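Local coordinates for exopolyphosphatase (Aquifex aeolicus, PDB 1T6C), which probably hydrolyses polyphosphate and guanosine pentaphosphate as a calcium-binding member of the actin-like Ppx/GppA phosphatase family, at residues M12-I17 with T27-K32; G123-L128 with L305-L310; V130-K135 with S296-R301; E137-V142 with F154-K159. All blocks are in the same frame, centred on the assembly; numbering follows the deposited sequence. Where two conformers were deposited one is given.

Contact 1: residues M12-I17 with T27-K32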
loop_
_atom_site.group_PDB
_atom_site.type_symbol
_atom_site.label_atom_id
_atom_site.label_comp_id
_atom_site.label_asym_id
_atom_site.label_seq_id
_atom_site.Cartn_x
_atom_site.Cartn_y
_atom_site.Cartn_z
ATOM N N MET A 12 -17.432 -17.976 -7.402
ATOM C CA MET A 12 -17.510 -16.746 -8.165
ATOM C C MET A 12 -16.094 -16.191 -8.281
ATOM O O MET A 12 -15.292 -16.298 -7.362
ATOM C CB MET A 12 -18.402 -15.730 -7.449
ATOM C CG MET A 12 -18.425 -14.396 -8.107
ATOM S SD MET A 12 -19.650 -13.305 -7.454
ATOM C CE MET A 12 -21.198 -14.146 -7.998
ATOM N N ARG A 13 -15.799 -15.616 -9.421
ATOM C CA ARG A 13 -14.548 -14.885 -9.595
ATOM C C ARG A 13 -14.800 -13.382 -9.551
ATOM O O ARG A 13 -15.811 -12.880 -10.066
ATOM C CB ARG A 13 -13.883 -15.280 -10.898
ATOM C CG ARG A 13 -13.437 -16.720 -10.908
ATOM C CD ARG A 13 -12.987 -17.172 -12.252
ATOM N NE ARG A 13 -12.317 -18.453 -12.163
ATOM C CZ ARG A 13 -11.816 -19.066 -13.209
ATOM N NH1 ARG A 13 -11.889 -18.518 -14.424
ATOM N NH2 ARG A 13 -11.205 -20.220 -13.058
ATOM N N VAL A 14 -13.862 -12.657 -8.932
ATOM C CA VAL A 14 -13.923 -11.200 -8.757
ATOM C C VAL A 14 -12.548 -10.643 -9.091
ATOM O O VAL A 14 -11.548 -11.354 -9.042
ATOM C CB VAL A 14 -14.388 -10.807 -7.318
ATOM C CG1 VAL A 14 -15.774 -11.391 -7.077
ATOM C CG2 VAL A 14 -13.426 -11.246 -6.257
ATOM N N ALA A 15 -12.505 -9.387 -9.487
ATOM C CA ALA A 15 -11.251 -8.760 -9.843
ATOM C C ALA A 15 -11.192 -7.314 -9.427
ATOM O O ALA A 15 -12.208 -6.623 -9.339
ATOM C CB ALA A 15 -11.050 -8.826 -11.313
ATOM N N SER A 16 -9.959 -6.849 -9.247
ATOM C CA SER A 16 -9.675 -5.458 -8.959
ATOM C C SER A 16 -8.622 -4.977 -9.920
ATOM O O SER A 16 -7.750 -5.756 -10.306
ATOM C CB SER A 16 -9.209 -5.226 -7.506
ATOM O OG SER A 16 -7.965 -5.815 -7.274
ATOM N N ILE A 17 -8.737 -3.716 -10.303
ATOM C CA ILE A 17 -7.709 -3.022 -11.102
ATOM C C ILE A 17 -7.376 -1.771 -10.317
ATOM O O ILE A 17 -8.267 -1.044 -9.878
ATOM C CB ILE A 17 -8.252 -2.690 -12.472
ATOM C CG1 ILE A 17 -8.476 -3.967 -13.279
ATOM C CG2 ILE A 17 -7.309 -1.748 -13.179
ATOM C CD1 ILE A 17 -9.147 -3.743 -14.609
ATOM N N THR A 27 -5.802 -7.927 -10.300
ATOM C CA THR A 27 -5.871 -9.052 -9.396
ATOM C C THR A 27 -7.202 -9.785 -9.577
ATOM O O THR A 27 -8.231 -9.165 -9.543
ATOM C CB THR A 27 -5.733 -8.581 -7.918
ATOM O OG1 THR A 27 -4.580 -7.729 -7.768
ATOM C CG2 THR A 27 -5.536 -9.785 -6.986
ATOM N N ILE A 28 -7.157 -11.089 -9.813
ATOM C CA ILE A 28 -8.354 -11.907 -9.991
ATOM C C ILE A 28 -8.345 -12.935 -8.882
ATOM O O ILE A 28 -7.311 -13.565 -8.639
ATOM C CB ILE A 28 -8.424 -12.612 -11.353
ATOM C CG1 ILE A 28 -8.350 -11.612 -12.521
ATOM C CG2 ILE A 28 -9.705 -13.420 -11.447
ATOM C CD1 ILE A 28 -8.462 -12.226 -13.906
ATOM N N ALA A 29 -9.487 -13.104 -8.218
ATOM C CA ALA A 29 -9.609 -14.060 -7.127
ATOM C C ALA A 29 -10.841 -14.918 -7.370
ATOM O O ALA A 29 -11.771 -14.502 -8.066
ATOM C CB ALA A 29 -9.706 -13.359 -5.845
ATOM N N GLN A 30 -10.827 -16.117 -6.808
ATOM C CA GLN A 30 -12.058 -16.916 -6.687
ATOM C C GLN A 30 -12.529 -16.898 -5.255
ATOM O O GLN A 30 -11.721 -16.851 -4.340
ATOM C CB GLN A 30 -11.821 -18.349 -7.174
ATOM C CG GLN A 30 -10.816 -19.140 -6.415
ATOM C CD GLN A 30 -11.062 -20.664 -6.483
ATOM O OE1 GLN A 30 -10.994 -21.373 -5.447
ATOM N NE2 GLN A 30 -11.340 -21.162 -7.689
ATOM N N ILE A 31 -13.846 -16.907 -5.061
ATOM C CA ILE A 31 -14.410 -17.085 -3.748
ATOM C C ILE A 31 -15.136 -18.438 -3.746
ATOM O O ILE A 31 -15.977 -18.687 -4.599
ATOM C CB ILE A 31 -15.329 -15.904 -3.345
ATOM C CG1 ILE A 31 -15.973 -16.161 -1.979
ATOM C CG2 ILE A 31 -16.377 -15.678 -4.339
ATOM C CD1 ILE A 31 -15.149 -15.695 -0.785
ATOM N N LYS A 32 -14.757 -19.296 -2.811
ATOM C CA LYS A 32 -15.284 -20.660 -2.714
ATOM C C LYS A 32 -15.579 -20.935 -1.234
ATOM O O LYS A 32 -14.659 -21.016 -0.457
ATOM C CB LYS A 32 -14.221 -21.622 -3.254
ATOM C CG LYS A 32 -14.480 -23.142 -3.108
ATOM C CD LYS A 32 -13.283 -23.885 -3.690
ATOM C CE LYS A 32 -13.205 -25.326 -3.266
ATOM N NZ LYS A 32 -12.313 -26.052 -4.220
HETATM O O HOH W 1 -11.898 -20.532 -10.045
HETATM O O HOH W 2 -5.321 -5.067 -8.489
#

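Contact 2: residues G123-L128 with L305-L310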
loop_
_atom_site.group_PDB
_atom_site.type_symbol
_atom_site.label_atom_id
_atom_site.label_comp_id
_atom_site.label_asym_id
_atom_site.label_seq_id
_atom_site.Cartn_x
_atom_site.Cartn_y
_atom_site.Cartn_z
ATOM N N GLY A 123 -7.468 3.494 2.351
ATOM C CA GLY A 123 -7.360 2.983 3.710
ATOM C C GLY A 123 -8.538 2.107 4.127
ATOM O O GLY A 123 -8.365 1.028 4.735
ATOM N N ARG A 124 -9.731 2.548 3.779
ATOM C CA ARG A 124 -10.934 1.764 4.055
ATOM C C ARG A 124 -10.893 0.383 3.364
ATOM O O ARG A 124 -11.223 -0.626 3.956
ATOM C CB ARG A 124 -12.226 2.525 3.673
ATOM C CG ARG A 124 -12.469 3.809 4.474
ATOM C CD ARG A 124 -13.749 4.570 4.112
ATOM N NE ARG A 124 -13.752 5.918 4.710
ATOM C CZ ARG A 124 -13.453 7.062 4.081
ATOM N NH1 ARG A 124 -13.154 7.105 2.781
ATOM N NH2 ARG A 124 -13.433 8.197 4.770
ATOM N N TYR A 125 -10.447 0.332 2.121
ATOM C CA TYR A 125 -10.304 -0.931 1.430
ATOM C C TYR A 125 -9.212 -1.789 2.069
ATOM O O TYR A 125 -9.401 -2.982 2.256
ATOM C CB TYR A 125 -9.959 -0.683 -0.038
ATOM C CG TYR A 125 -11.125 -0.375 -0.939
ATOM C CD1 TYR A 125 -12.148 -1.301 -1.134
ATOM C CD2 TYR A 125 -11.150 0.802 -1.694
ATOM C CE1 TYR A 125 -13.179 -1.030 -1.989
ATOM C CE2 TYR A 125 -12.183 1.086 -2.532
ATOM C CZ TYR A 125 -13.208 0.185 -2.666
ATOM O OH TYR A 125 -14.230 0.459 -3.535
ATOM N N ALA A 126 -8.073 -1.193 2.431
ATOM C CA ALA A 126 -6.966 -1.941 3.033
ATOM C C ALA A 126 -7.424 -2.529 4.347
ATOM O O ALA A 126 -7.073 -3.649 4.666
ATOM C CB ALA A 126 -5.789 -1.045 3.233
ATOM N N TYR A 127 -8.212 -1.765 5.090
ATOM C CA TYR A 127 -8.771 -2.255 6.338
ATOM C C TYR A 127 -9.629 -3.508 6.146
ATOM O O TYR A 127 -9.524 -4.470 6.936
ATOM C CB TYR A 127 -9.574 -1.144 7.014
ATOM C CG TYR A 127 -10.086 -1.547 8.362
ATOM C CD1 TYR A 127 -11.273 -2.264 8.476
ATOM C CD2 TYR A 127 -9.408 -1.184 9.510
ATOM C CE1 TYR A 127 -11.738 -2.640 9.703
ATOM C CE2 TYR A 127 -9.868 -1.570 10.759
ATOM C CZ TYR A 127 -11.049 -2.263 10.836
ATOM O OH TYR A 127 -11.518 -2.661 12.065
ATOM N N LEU A 128 -10.472 -3.526 5.126
ATOM C CA LEU A 128 -11.239 -4.734 4.781
ATOM C C LEU A 128 -10.349 -5.920 4.469
ATOM O O LEU A 128 -10.640 -7.030 4.815
ATOM C CB LEU A 128 -12.169 -4.496 3.587
ATOM C CG LEU A 128 -13.306 -3.508 3.806
ATOM C CD1 LEU A 128 -14.141 -3.407 2.525
ATOM C CD2 LEU A 128 -14.183 -3.953 4.942
ATOM N N LEU A 305 -11.276 -6.687 -3.507
ATOM C CA LEU A 305 -11.855 -8.006 -3.751
ATOM C C LEU A 305 -12.787 -8.368 -2.601
ATOM O O LEU A 305 -13.893 -8.881 -2.812
ATOM C CB LEU A 305 -10.786 -9.070 -3.890
ATOM C CG LEU A 305 -9.656 -8.822 -4.877
ATOM C CD1 LEU A 305 -8.577 -9.840 -4.655
ATOM C CD2 LEU A 305 -10.168 -8.864 -6.306
ATOM N N VAL A 306 -12.342 -8.097 -1.380
ATOM C CA VAL A 306 -13.161 -8.382 -0.214
ATOM C C VAL A 306 -14.463 -7.580 -0.292
ATOM O O VAL A 306 -15.544 -8.101 -0.017
ATOM C CB VAL A 306 -12.410 -8.091 1.109
ATOM C CG1 VAL A 306 -13.361 -8.227 2.281
ATOM C CG2 VAL A 306 -11.224 -9.043 1.277
ATOM N N SER A 307 -14.366 -6.319 -0.672
ATOM C CA SER A 307 -15.529 -5.451 -0.776
ATOM C C SER A 307 -16.538 -6.022 -1.766
ATOM O O SER A 307 -17.746 -5.994 -1.501
ATOM C CB SER A 307 -15.093 -4.053 -1.190
ATOM O OG SER A 307 -16.206 -3.212 -1.404
ATOM N N GLU A 308 -16.049 -6.574 -2.872
ATOM C CA GLU A 308 -16.937 -7.117 -3.885
ATOM C C GLU A 308 -17.665 -8.332 -3.354
ATOM O O GLU A 308 -18.852 -8.503 -3.641
ATOM C CB GLU A 308 -16.192 -7.433 -5.196
ATOM C CG GLU A 308 -15.869 -6.201 -6.035
ATOM C CD GLU A 308 -17.062 -5.260 -6.312
ATOM O OE1 GLU A 308 -18.135 -5.732 -6.762
ATOM O OE2 GLU A 308 -16.928 -4.035 -6.087
ATOM N N VAL A 309 -16.992 -9.144 -2.554
ATOM C CA VAL A 309 -17.603 -10.313 -1.925
ATOM C C VAL A 309 -18.665 -9.900 -0.908
ATOM O O VAL A 309 -19.777 -10.458 -0.904
ATOM C CB VAL A 309 -16.568 -11.198 -1.239
ATOM C CG1 VAL A 309 -17.246 -12.341 -0.437
ATOM C CG2 VAL A 309 -15.564 -11.753 -2.275
ATOM N N LEU A 310 -18.351 -8.927 -0.058
ATOM C CA LEU A 310 -19.359 -8.394 0.861
ATOM C C LEU A 310 -20.580 -7.842 0.114
ATOM O O LEU A 310 -21.697 -8.038 0.562
ATOM C CB LEU A 310 -18.773 -7.326 1.804
ATOM C CG LEU A 310 -17.645 -7.782 2.739
ATOM C CD1 LEU A 310 -16.977 -6.579 3.400
ATOM C CD2 LEU A 310 -18.115 -8.775 3.804
HETATM O O HOH W 3 -15.831 -1.964 -3.872
#

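Contact 3: residues V130-K135 with S296-R301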
loop_
_atom_site.group_PDB
_atom_site.type_symbol
_atom_site.label_atom_id
_atom_site.label_comp_id
_atom_site.label_asym_id
_atom_site.label_seq_id
_atom_site.Cartn_x
_atom_site.Cartn_y
_atom_site.Cartn_z
ATOM N N VAL A 130 -7.512 -6.607 5.754
ATOM C CA VAL A 130 -6.956 -7.040 7.014
ATOM C C VAL A 130 -8.042 -7.751 7.819
ATOM O O VAL A 130 -7.792 -8.776 8.453
ATOM C CB VAL A 130 -6.393 -5.846 7.783
ATOM C CG1 VAL A 130 -6.078 -6.217 9.191
ATOM C CG2 VAL A 130 -5.157 -5.324 7.091
ATOM N N ALA A 131 -9.232 -7.185 7.803
ATOM C CA ALA A 131 -10.347 -7.790 8.504
ATOM C C ALA A 131 -10.576 -9.218 8.053
ATOM O O ALA A 131 -10.770 -10.110 8.875
ATOM C CB ALA A 131 -11.614 -6.947 8.381
ATOM N N TYR A 132 -10.513 -9.453 6.756
ATOM C CA TYR A 132 -10.672 -10.777 6.201
ATOM C C TYR A 132 -9.452 -11.666 6.442
ATOM O O TYR A 132 -9.568 -12.799 6.911
ATOM C CB TYR A 132 -10.958 -10.688 4.699
ATOM C CG TYR A 132 -10.945 -12.041 4.082
ATOM C CD1 TYR A 132 -12.033 -12.884 4.228
ATOM C CD2 TYR A 132 -9.826 -12.528 3.407
ATOM C CE1 TYR A 132 -12.016 -14.142 3.700
ATOM C CE2 TYR A 132 -9.801 -13.819 2.884
ATOM C CZ TYR A 132 -10.907 -14.614 3.060
ATOM O OH TYR A 132 -10.952 -15.887 2.577
ATOM N N SER A 133 -8.267 -11.163 6.110
ATOM C CA SER A 133 -7.074 -12.005 6.055
ATOM C C SER A 133 -6.338 -12.226 7.351
ATOM O O SER A 133 -5.494 -13.146 7.419
ATOM C CB SER A 133 -6.089 -11.456 5.024
ATOM O OG SER A 133 -5.493 -10.268 5.462
ATOM N N LEU A 134 -6.644 -11.425 8.373
ATOM C CA LEU A 134 -6.005 -11.549 9.689
ATOM C C LEU A 134 -6.984 -11.621 10.852
ATOM O O LEU A 134 -6.618 -12.130 11.917
ATOM C CB LEU A 134 -5.033 -10.392 9.945
ATOM C CG LEU A 134 -3.715 -10.449 9.147
ATOM C CD1 LEU A 134 -2.950 -9.142 9.373
ATOM C CD2 LEU A 134 -2.866 -11.655 9.542
ATOM N N LYS A 135 -8.172 -11.079 10.663
ATOM C CA LYS A 135 -9.214 -11.038 11.718
ATOM C C LYS A 135 -8.646 -10.542 13.053
ATOM O O LYS A 135 -8.781 -11.204 14.078
ATOM C CB LYS A 135 -9.906 -12.423 11.839
ATOM C CG LYS A 135 -10.579 -12.854 10.523
ATOM C CD LYS A 135 -11.199 -14.270 10.496
ATOM C CE LYS A 135 -11.021 -14.937 9.088
ATOM N NZ LYS A 135 -11.676 -14.248 7.888
ATOM N N SER A 296 0.631 -7.528 7.548
ATOM C CA SER A 296 -0.256 -8.025 6.502
ATOM C C SER A 296 0.397 -7.913 5.137
ATOM O O SER A 296 0.938 -6.872 4.789
ATOM C CB SER A 296 -1.555 -7.213 6.479
ATOM O OG SER A 296 -2.376 -7.690 5.428
ATOM N N ASP A 297 0.319 -8.994 4.380
ATOM C CA ASP A 297 0.674 -8.995 2.961
ATOM C C ASP A 297 -0.423 -8.419 2.072
ATOM O O ASP A 297 -0.141 -8.047 0.945
ATOM C CB ASP A 297 1.036 -10.404 2.489
ATOM C CG ASP A 297 1.517 -10.421 1.068
ATOM O OD1 ASP A 297 0.749 -10.884 0.174
ATOM O OD2 ASP A 297 2.624 -9.950 0.761
ATOM N N TRP A 298 -1.654 -8.351 2.563
ATOM C CA TRP A 298 -2.776 -7.817 1.814
ATOM C C TRP A 298 -3.107 -6.360 2.182
ATOM O O TRP A 298 -2.975 -5.950 3.334
ATOM C CB TRP A 298 -3.999 -8.675 2.101
ATOM C CG TRP A 298 -4.028 -9.974 1.325
ATOM C CD1 TRP A 298 -2.975 -10.605 0.714
ATOM C CD2 TRP A 298 -5.184 -10.760 1.046
ATOM N NE1 TRP A 298 -3.419 -11.736 0.063
ATOM C CE2 TRP A 298 -4.767 -11.861 0.266
ATOM C CE3 TRP A 298 -6.549 -10.632 1.352
ATOM C CZ2 TRP A 298 -5.660 -12.829 -0.204
ATOM C CZ3 TRP A 298 -7.446 -11.610 0.873
ATOM C CH2 TRP A 298 -6.988 -12.685 0.124
ATOM N N GLY A 299 -3.561 -5.592 1.196
ATOM C CA GLY A 299 -3.918 -4.207 1.382
ATOM C C GLY A 299 -4.994 -3.821 0.386
ATOM O O GLY A 299 -5.916 -4.605 0.112
ATOM N N LEU A 300 -4.885 -2.616 -0.159
ATOM C CA LEU A 300 -5.887 -2.064 -1.085
ATOM C C LEU A 300 -6.376 -3.035 -2.152
ATOM O O LEU A 300 -7.578 -3.254 -2.270
ATOM C CB LEU A 300 -5.332 -0.807 -1.783
ATOM C CG LEU A 300 -6.128 -0.221 -2.966
ATOM C CD1 LEU A 300 -7.547 0.191 -2.531
ATOM C CD2 LEU A 300 -5.399 0.904 -3.577
ATOM N N ARG A 301 -5.457 -3.579 -2.961
ATOM C CA ARG A 301 -5.852 -4.382 -4.100
ATOM C C ARG A 301 -6.697 -5.585 -3.710
ATOM O O ARG A 301 -7.645 -5.942 -4.366
ATOM C CB ARG A 301 -4.627 -4.863 -4.841
ATOM C CG ARG A 301 -3.943 -3.772 -5.562
ATOM C CD ARG A 301 -2.714 -4.285 -6.301
ATOM N NE ARG A 301 -1.644 -3.335 -6.184
ATOM C CZ ARG A 301 -0.650 -3.398 -5.317
ATOM N NH1 ARG A 301 -0.531 -4.398 -4.466
ATOM N NH2 ARG A 301 0.258 -2.442 -5.322
#

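Contact 4: residues E137-V142 with F154-K159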
loop_
_atom_site.group_PDB
_atom_site.type_symbol
_atom_site.label_atom_id
_atom_site.label_comp_id
_atom_site.label_asym_id
_atom_site.label_seq_id
_atom_site.Cartn_x
_atom_site.Cartn_y
_atom_site.Cartn_z
ATOM N N GLU A 137 -8.105 -8.791 16.611
ATOM C CA GLU A 137 -9.050 -8.659 17.712
ATOM C C GLU A 137 -9.065 -7.295 18.352
ATOM O O GLU A 137 -8.086 -6.547 18.349
ATOM C CB GLU A 137 -8.706 -9.681 18.792
ATOM C CG GLU A 137 -9.063 -11.099 18.430
ATOM C CD GLU A 137 -8.760 -12.058 19.557
ATOM O OE1 GLU A 137 -7.626 -12.021 20.086
ATOM O OE2 GLU A 137 -9.657 -12.843 19.918
ATOM N N GLY A 138 -10.201 -6.976 18.966
ATOM C CA GLY A 138 -10.347 -5.754 19.692
ATOM C C GLY A 138 -10.386 -4.532 18.808
ATOM O O GLY A 138 -10.824 -4.600 17.665
ATOM N N GLU A 139 -9.958 -3.419 19.360
ATOM C CA GLU A 139 -9.890 -2.155 18.661
ATOM C C GLU A 139 -8.624 -2.200 17.832
ATOM O O GLU A 139 -7.520 -2.397 18.352
ATOM C CB GLU A 139 -9.844 -0.976 19.631
ATOM C CG GLU A 139 -11.113 -0.784 20.470
ATOM C CD GLU A 139 -12.377 -0.691 19.633
ATOM O OE1 GLU A 139 -12.383 0.083 18.669
ATOM O OE2 GLU A 139 -13.348 -1.411 19.930
ATOM N N VAL A 140 -8.798 -1.996 16.538
ATOM C CA VAL A 140 -7.724 -2.192 15.578
ATOM C C VAL A 140 -7.306 -0.871 14.942
ATOM O O VAL A 140 -8.141 -0.032 14.658
ATOM C CB VAL A 140 -8.239 -3.097 14.458
ATOM C CG1 VAL A 140 -7.140 -3.328 13.431
ATOM C CG2 VAL A 140 -8.731 -4.431 15.007
ATOM N N CYS A 141 -6.004 -0.705 14.715
ATOM C CA CYS A 141 -5.517 0.351 13.853
ATOM C C CYS A 141 -4.674 -0.282 12.767
ATOM O O CYS A 141 -3.700 -0.983 13.049
ATOM C CB CYS A 141 -4.722 1.397 14.609
ATOM S SG CYS A 141 -4.160 2.731 13.518
ATOM N N VAL A 142 -5.091 -0.070 11.513
ATOM C CA VAL A 142 -4.341 -0.524 10.353
ATOM C C VAL A 142 -3.488 0.663 9.924
ATOM O O VAL A 142 -4.003 1.759 9.753
ATOM C CB VAL A 142 -5.283 -0.985 9.233
ATOM C CG1 VAL A 142 -4.535 -1.254 7.948
ATOM C CG2 VAL A 142 -5.986 -2.234 9.654
ATOM N N PHE A 154 -8.918 3.063 11.856
ATOM C CA PHE A 154 -9.384 2.539 13.123
ATOM C C PHE A 154 -10.739 1.876 12.968
ATOM O O PHE A 154 -11.642 2.388 12.308
ATOM C CB PHE A 154 -9.515 3.677 14.121
ATOM C CG PHE A 154 -8.237 4.391 14.399
ATOM C CD1 PHE A 154 -7.395 3.973 15.430
ATOM C CD2 PHE A 154 -7.893 5.473 13.643
ATOM C CE1 PHE A 154 -6.220 4.661 15.694
ATOM C CE2 PHE A 154 -6.698 6.176 13.905
ATOM C CZ PHE A 154 -5.878 5.760 14.907
ATOM N N GLY A 155 -10.869 0.730 13.586
ATOM C CA GLY A 155 -12.157 0.057 13.635
ATOM C C GLY A 155 -12.201 -1.127 14.563
ATOM O O GLY A 155 -11.311 -1.357 15.357
ATOM N N LYS A 156 -13.262 -1.907 14.417
ATOM C CA LYS A 156 -13.404 -3.174 15.099
ATOM C C LYS A 156 -14.096 -4.159 14.173
ATOM O O LYS A 156 -15.104 -3.817 13.556
ATOM C CB LYS A 156 -14.246 -3.007 16.363
ATOM C CG LYS A 156 -14.539 -4.321 17.079
ATOM C CD LYS A 156 -14.539 -4.118 18.583
ATOM C CE LYS A 156 -15.292 -5.209 19.313
ATOM N NZ LYS A 156 -14.350 -6.059 20.074
ATOM N N GLY A 157 -13.545 -5.356 14.044
ATOM C CA GLY A 157 -14.054 -6.319 13.090
ATOM C C GLY A 157 -14.031 -5.671 11.699
ATOM O O GLY A 157 -13.043 -5.010 11.337
ATOM N N TYR A 158 -15.107 -5.799 10.947
ATOM C CA TYR A 158 -15.143 -5.257 9.587
ATOM C C TYR A 158 -15.566 -3.782 9.522
ATOM O O TYR A 158 -15.627 -3.182 8.415
ATOM C CB TYR A 158 -16.088 -6.096 8.746
ATOM C CG TYR A 158 -15.508 -7.361 8.187
ATOM C CD1 TYR A 158 -15.371 -8.487 8.955
ATOM C CD2 TYR A 158 -15.065 -7.421 6.873
ATOM C CE1 TYR A 158 -14.873 -9.649 8.434
ATOM C CE2 TYR A 158 -14.561 -8.571 6.360
ATOM C CZ TYR A 158 -14.454 -9.681 7.124
ATOM O OH TYR A 158 -13.954 -10.853 6.602
ATOM N N LYS A 159 -15.851 -3.176 10.684
ATOM C CA LYS A 159 -16.381 -1.833 10.746
ATOM C C LYS A 159 -15.278 -0.819 10.903
ATOM O O LYS A 159 -14.548 -0.851 11.864
ATOM C CB LYS A 159 -17.348 -1.679 11.943
ATOM C CG LYS A 159 -17.973 -0.319 12.008
ATOM C CD LYS A 159 -19.079 -0.211 13.054
ATOM C CE LYS A 159 -18.603 0.461 14.300
ATOM N NZ LYS A 159 -19.618 0.307 15.412
HETATM O O HOH W 4 -11.526 -6.461 15.849
HETATM O O HOH W 5 -12.570 -8.595 18.975
HETATM O O HOH W 6 -10.287 1.245 16.940
HETATM O O HOH W 7 -12.970 -4.319 21.420
#

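Contact 1: residues M12-I17 with T27-K32
Thr27 and Ser16 form a hydrogen-bonded antiparallel pair: Thr27 N donates to Ser16 O, and Ser16 N returns a bond to Thr27 O at 2.9 Å. With OG held between its own backbone N and carbonyl carbon (chi1 67°), Ser16 brings that oxygen to 3.6 Å from Thr27 CB. A water links Ser16 OG to Thr27 OG1, and Ser16 OG also bonds Arg301 O. Ile28 comes next, on the other face. Its CG1, anti to the carbonyl carbon (chi1 -57°), packs alongside Ala15 CB at 4.1 Å, while CG2 rests near Val14 O. Ala29 pairs with Val14 by two short backbone bonds. The Ala29 N to Val14 O bond measures 2.8 Å and is close to straight (171° at the hydrogen), and the small methyl of Ala29 lies beside Val14 CG2. Gln30 stands opposite Arg13, whose guanidinium is approached in plane at its edge by a water that accepts from Arg13 NE (3.0 Å). Gln30 NE2 reaches the same water, although that leg is unusually short and its geometry is therefore doubtful; Arg13 NH1 goes on to Phe80 O. At Ile31 the CG2 branch touches Met12 CB at 3.7 Å, flanked by the bonds Ile31 N to Met12 O and Met12 N to Ile31 O. Six backbone bonds thus join the two segments, part of the hairpin of strands 12-19 and 23-32 in the actin-like fold. Met12, Val14, Ser16 and their partners share one face, and Ser16 and Thr27 there touch helix 300-313. Cohesion rests on main-chain polarity and small apolar contacts, with side-chain polar groups joined through water.

Contact 2: residues G123-L128 with L305-L310
Leu128 and Tyr125 of helix 119-133 meet Val306, Ser307 and Leu310 of helix 300-313, at a helix-helix crossing within the actin-like fold. The two short segments pass at 76°, with axes 9.3 Å apart at their closest. Helix 119-133 lies against strand 139-146 of the six-stranded sheet, whereas helix 300-313 touches strands 23-32 and 35-45 of the five-stranded sheet, so the crossing joins the two halves of the molecule. Leu128 is the main wedge. Its CG is anti to the carbonyl carbon (chi1 -66°), and from there the two methyls part: CD1 lies 3.9 Å from Ser307 CB, and CD2 reaches Leu310 CD1, the two leucine side chains crossing obliquely. Nearer the backbone, Leu128 CB packs on Val306 CG1 at 4.1 Å. Tyr158 lies beside both Leu128 and Leu310. Tyr125 meets the opposing helix with its rim, not its face: Ser307 CB sits in the plane of the ring, 3.7 Å from CE1. No direct hydrogen bond spans the segments; the polar part of the interface depends on water. Ser307 OG also bonds a methylpentanediol molecule, probably from the crystallisation liquor, and Glu308 OE1 forms a salt bridge with Arg84. One water, also in the plane of the Tyr125 ring, connects Tyr125 OH (2.9 Å) with Ser307 OG (2.8 Å) and donates to Glu308 OE2 at 3.2 Å.

Contact 3: residues V130-K135 with S296-R301
Tyr132 and Trp298 meet rim to rim, Tyr132 CD2 lying 3.6 Å from Trp298 CZ3. Their planes differ by 17°, yet neither ring covers the face of the other, and the centroids of the Tyr132 ring and the Trp298 six-membered ring stay 5.9 Å apart. Ser133 flanks the same indole, with its CB 3.8 Å from Trp298 CE3. Next to this, Ser296 is met by two aliphatic groups: Leu134 CD1 touches Ser296 CB at 3.7 Å, and Val130 CG2 approaches Ser296 OG. That hydroxyl, anti to its own backbone N (chi1 178°), donates to Trp298 O at 2.8 Å, in the carbonyl plane and on a lone pair. An alanine in place of Ser296 would probably leave the Trp298 carbonyl oxygen without this donor and make the turn that presents the indole less well fixed. In the actin-like fold, residues 297-299 connect strand 292-296 of the six-stranded sheet to helix 300-313, and here that connection leans on the C-terminal end of helix 119-133. Further out, Ser133 OG bonds Ala129 O within its own helix and also His235 NE2, while Tyr132 OH is anchored by Leu36 N. The helix end is tied down by Val130 O, which accepts from both Leu134 N and Lys135 N, and by Lys135 NZ, which folds back to donate to Tyr132 O (2.7 Å). Beyond Trp298, Gly299 takes the N-cap position of helix 300-313, and Glu302 OE1 in the first turn accepts from Gly299 N.

Contact 4: residues E137-V142 with F154-K159
Phe154 lays its ring against Cys141, across the antiparallel strands 139-146 and 149-156. From CB, which sits 4.0 Å from Val140 O, the chain turns with CG anti to the carbonyl carbon (chi1 -61°). CD1 then faces Cys141 CB, CE1 comes within 3.6 Å of Cys141 SG, and CZ at the tip also touches SG. The sulfur stands over one ring face, 25° off the normal and displaced toward the rim, which makes this a sulfur-aromatic contact. Lys204 adds a cation-pi interaction with the same ring. An alanine in place of Phe154 would probably leave the Cys141 sulfur without its aromatic partner and open a gap beside Val206, which touches both side chains. Next along the strand, Val140 and Gly155 form the hydrogen-bonded pair, Val140 N to Gly155 O measuring 2.8 Å at 170°. Glu139 and Lys156 cross at about a right angle in the conformer described; their charged ends, Glu139 OE2 and Lys156 NZ, remain 4.8 Å apart with a water between them. Glu139 OE1 instead has Arg161 as its salt-bridge partner. A further water joins Gly138 O to Gly157 N, in the type II' turn from Lys156 to Lys159 that leads into strand 159-166. The whole is a beta hairpin of the actin-like fold, whose far end carries the calcium ligands Asp144, Gly146, Ser149 and Glu151.

How the contacts relate
Contacts 2 and 3 share helices 119-133 and 300-313, their centres 8 Å apart, and bring together the two hairpins of contacts 1 and 4. Leu305 CD2 packs 3.6 Å from Ser16 N, joining contact 1 to the 305-310 segment, and Thr27 OG1 lies 4.1 Å from Arg301 CB of contact 3. On the other side, Tyr127 OH reaches Gly157 O at 2.9 Å, and Tyr158 OH packs on Tyr132 CA, tying both helix contacts to contact 4. Contacts 1 and 4 do not touch, their nearest atoms being about 9 Å apart. The calcium ion lies about 11 Å from the Tyr125 side chain and about 12 Å from those of Val130 and Cys141.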